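Local coordinates for protein putative dihydrodipicolinate synthase (Thermus thermophilus, PDB 2PCQ) that belongs to the dihydrodipicolinate synthase family of TIM-barrel proteins and is built as a four-chain assembly, its precise role being only putative, at residues A196-L207 with L222-L233. Sequence-based numbering, arbitrary orientation.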
# COMPACT_ATOMS: atom_id res chain seq x y z
N ALA A 196 20.21 12.37 12.15
CA ALA A 196 20.77 12.08 13.47
C ALA A 196 22.19 12.63 13.61
O ALA A 196 22.69 12.79 14.72
CB ALA A 196 20.76 10.58 13.73
N ALA A 197 22.84 12.91 12.48
CA ALA A 197 24.19 13.46 12.50
C ALA A 197 24.17 14.92 12.92
O ALA A 197 25.22 15.53 13.13
CB ALA A 197 24.85 13.31 11.13
N ASN A 198 22.97 15.50 13.03
CA ASN A 198 22.84 16.88 13.49
C ASN A 198 23.05 16.87 15.01
O ASN A 198 23.41 17.88 15.61
CB ASN A 198 21.42 17.43 13.25
CG ASN A 198 21.16 17.81 11.80
OD1 ASN A 198 20.45 17.10 11.09
ND2 ASN A 198 21.73 18.92 11.37
N LEU A 199 22.80 15.71 15.62
CA LEU A 199 22.91 15.57 17.07
C LEU A 199 24.17 14.85 17.55
O LEU A 199 24.79 15.29 18.52
CB LEU A 199 21.67 14.84 17.60
CG LEU A 199 20.31 15.41 17.17
CD1 LEU A 199 19.20 14.52 17.71
CD2 LEU A 199 20.15 16.83 17.69
N ALA A 200 24.53 13.75 16.90
CA ALA A 200 25.71 13.00 17.29
C ALA A 200 26.62 12.74 16.09
O ALA A 200 26.92 11.59 15.77
CB ALA A 200 25.30 11.67 17.93
N PRO A 201 27.06 13.81 15.41
CA PRO A 201 27.93 13.67 14.24
C PRO A 201 29.21 12.85 14.46
O PRO A 201 29.62 12.08 13.59
CB PRO A 201 28.23 15.12 13.84
CG PRO A 201 28.09 15.87 15.15
CD PRO A 201 26.87 15.23 15.76
N ARG A 202 29.83 13.00 15.63
CA ARG A 202 31.05 12.26 15.92
C ARG A 202 30.78 10.76 16.10
O ARG A 202 31.64 9.94 15.78
CB ARG A 202 31.75 12.83 17.17
CG ARG A 202 32.43 14.18 16.92
CD ARG A 202 33.10 14.76 18.18
NE ARG A 202 32.13 14.99 19.25
CZ ARG A 202 31.89 14.14 20.24
NH1 ARG A 202 32.56 12.99 20.32
NH2 ARG A 202 30.96 14.42 21.14
N ALA A 203 29.60 10.41 16.58
CA ALA A 203 29.27 9.00 16.79
C ALA A 203 29.12 8.26 15.46
O ALA A 203 29.67 7.17 15.29
CB ALA A 203 27.99 8.88 17.60
N TYR A 204 28.39 8.84 14.52
CA TYR A 204 28.20 8.20 13.23
C TYR A 204 29.52 8.13 12.47
O TYR A 204 29.76 7.20 11.71
CB TYR A 204 27.12 8.94 12.43
CG TYR A 204 25.74 8.63 12.96
CD1 TYR A 204 25.13 7.40 12.70
CD2 TYR A 204 25.08 9.52 13.82
CE1 TYR A 204 23.90 7.06 13.27
CE2 TYR A 204 23.85 9.19 14.39
CZ TYR A 204 23.27 7.96 14.12
OH TYR A 204 22.07 7.62 14.69
N ARG A 205 30.39 9.11 12.70
CA ARG A 205 31.71 9.14 12.07
C ARG A 205 32.53 7.97 12.62
O ARG A 205 33.21 7.26 11.88
CB ARG A 205 32.42 10.45 12.40
CG ARG A 205 33.87 10.51 11.96
CD ARG A 205 33.96 10.79 10.47
NE ARG A 205 34.56 9.70 9.72
CZ ARG A 205 34.72 9.69 8.40
NH1 ARG A 205 34.32 10.73 7.68
NH2 ARG A 205 35.29 8.66 7.81
N ALA A 206 32.44 7.77 13.93
CA ALA A 206 33.16 6.69 14.60
C ALA A 206 32.68 5.33 14.10
O ALA A 206 33.48 4.41 13.90
CB ALA A 206 32.97 6.79 16.11
N LEU A 207 31.38 5.20 13.89
CA LEU A 207 30.80 3.95 13.41
C LEU A 207 31.34 3.66 12.01
O LEU A 207 31.73 2.54 11.70
CB LEU A 207 29.27 4.05 13.40
CG LEU A 207 28.44 2.87 12.86
CD1 LEU A 207 29.00 1.55 13.36
CD2 LEU A 207 26.99 3.04 13.32
N LEU A 222 28.38 0.06 18.47
CA LEU A 222 28.03 1.46 18.29
C LEU A 222 26.70 1.57 17.52
O LEU A 222 25.88 2.44 17.80
CB LEU A 222 29.15 2.21 17.55
CG LEU A 222 29.08 3.74 17.56
CD1 LEU A 222 28.77 4.24 18.96
CD2 LEU A 222 30.41 4.31 17.06
N GLN A 223 26.50 0.66 16.57
CA GLN A 223 25.28 0.62 15.78
C GLN A 223 24.09 0.37 16.71
O GLN A 223 23.03 0.99 16.58
CB GLN A 223 25.38 -0.48 14.71
CG GLN A 223 24.07 -1.11 14.24
CD GLN A 223 23.18 -0.18 13.44
OE1 GLN A 223 23.65 0.61 12.62
NE2 GLN A 223 21.87 -0.29 13.65
N LYS A 224 24.27 -0.55 17.66
CA LYS A 224 23.22 -0.86 18.62
C LYS A 224 22.98 0.33 19.55
O LYS A 224 21.84 0.66 19.88
CB LYS A 224 23.60 -2.09 19.43
CG LYS A 224 23.67 -3.36 18.60
CD LYS A 224 24.47 -4.47 19.27
CE LYS A 224 23.85 -4.91 20.58
NZ LYS A 224 24.67 -5.98 21.22
N LYS A 225 24.06 0.99 19.96
CA LYS A 225 23.96 2.14 20.85
C LYS A 225 23.21 3.30 20.20
O LYS A 225 22.44 4.00 20.86
CB LYS A 225 25.36 2.61 21.26
CG LYS A 225 25.36 3.85 22.15
CD LYS A 225 26.77 4.21 22.59
CE LYS A 225 27.37 3.13 23.48
NZ LYS A 225 26.57 2.93 24.72
N LEU A 226 23.44 3.51 18.90
CA LEU A 226 22.80 4.60 18.18
C LEU A 226 21.42 4.27 17.61
O LEU A 226 20.70 5.17 17.16
CB LEU A 226 23.72 5.08 17.04
CG LEU A 226 25.09 5.64 17.45
CD1 LEU A 226 25.92 5.96 16.21
CD2 LEU A 226 24.88 6.90 18.30
N PHE A 227 21.03 3.00 17.63
CA PHE A 227 19.73 2.61 17.09
C PHE A 227 18.54 3.39 17.66
O PHE A 227 17.72 3.91 16.90
CB PHE A 227 19.49 1.11 17.29
CG PHE A 227 18.14 0.66 16.82
CD1 PHE A 227 17.91 0.40 15.47
CD2 PHE A 227 17.07 0.56 17.71
CE1 PHE A 227 16.63 0.05 15.01
CE2 PHE A 227 15.79 0.21 17.27
CZ PHE A 227 15.57 -0.04 15.91
N PRO A 228 18.41 3.46 19.00
CA PRO A 228 17.28 4.19 19.60
C PRO A 228 17.19 5.65 19.16
O PRO A 228 16.10 6.15 18.90
CB PRO A 228 17.54 4.05 21.10
CG PRO A 228 18.22 2.72 21.19
CD PRO A 228 19.21 2.80 20.04
N LEU A 229 18.34 6.31 19.07
CA LEU A 229 18.39 7.71 18.65
C LEU A 229 17.88 7.85 17.21
O LEU A 229 17.02 8.68 16.93
CB LEU A 229 19.83 8.24 18.72
CG LEU A 229 20.04 9.68 18.23
CD1 LEU A 229 19.61 10.64 19.33
CD2 LEU A 229 21.50 9.92 17.86
N GLY A 230 18.41 7.03 16.32
CA GLY A 230 18.00 7.09 14.93
C GLY A 230 16.56 6.65 14.69
O GLY A 230 15.87 7.23 13.85
N ASP A 231 16.13 5.63 15.42
CA ASP A 231 14.77 5.10 15.30
C ASP A 231 13.72 6.10 15.75
O ASP A 231 12.74 6.34 15.04
CB ASP A 231 14.63 3.82 16.13
CG ASP A 231 13.22 3.26 16.11
OD1 ASP A 231 12.76 2.79 15.05
OD2 ASP A 231 12.55 3.28 17.17
N LEU A 232 13.92 6.69 16.93
CA LEU A 232 12.97 7.67 17.45
C LEU A 232 12.95 8.94 16.62
O LEU A 232 11.89 9.51 16.37
CB LEU A 232 13.29 8.01 18.90
CG LEU A 232 12.86 6.95 19.92
CD1 LEU A 232 13.37 7.33 21.30
CD2 LEU A 232 11.33 6.82 19.92
N LEU A 233 14.12 9.40 16.19
CA LEU A 233 14.20 10.61 15.39
C LEU A 233 13.43 10.45 14.08
O LEU A 233 12.77 11.38 13.62
CB LEU A 233 15.66 10.97 15.11
CG LEU A 233 15.93 12.36 14.53
CD1 LEU A 233 15.35 13.43 15.47
CD2 LEU A 233 17.43 12.57 14.34
O HOH W 1 20.90 5.22 14.31
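L226 of helix 216-247 fits between the methyl of A203 and the ring of Y204. Its CD1 sits over one face of the tyrosine ring, 3.8 Å from the centroid, a CH-pi contact; CD1 and CD2 both lie 3.8 Å from A203 CB, so CD1 touches ring and alanine at once. The two longer side chains slide past each other in opposite directions: with CG beside the backbone N (chi1 -75°), the Y204 side chain passes L226 with that face against CD1, although its CB points away from the partner helix. That brings the phenol to water 1, which lies in the ring plane, 2.7 Å from Y204 OH. The water probably donates to L226 O, the carbonyl that also takes the backbone N-H of G230, which would link the tyrosine to the turn carrying its hydrophobic partner. L229 CD2 comes near the ring at its edge. The fold is a TIM barrel of eight parallel strands: helix 201-212 follows the last of them, strand 191-193, and the long helix 216-247 doubles back against it outside the barrel, the segment axes 10.2 Å apart at a 145° angle. Near the turn joining these helices, L222 and L207 interlock. L222 has CG anti to its N (chi1 -167°), which places CD2 against the backbone, 3.4 Å from both L207 N and A203 O, and also against A206 CB at 3.7 Å. L207 answers with CD2 laid on the backbone of Q223, whose side-chain amide is hydrogen-bonded to P179 O and L182 N. Toward the loop before helix 201-212, L229 and L233 close over A196 and L199, and F269 of helix 266-278 packs on both L199 and L229.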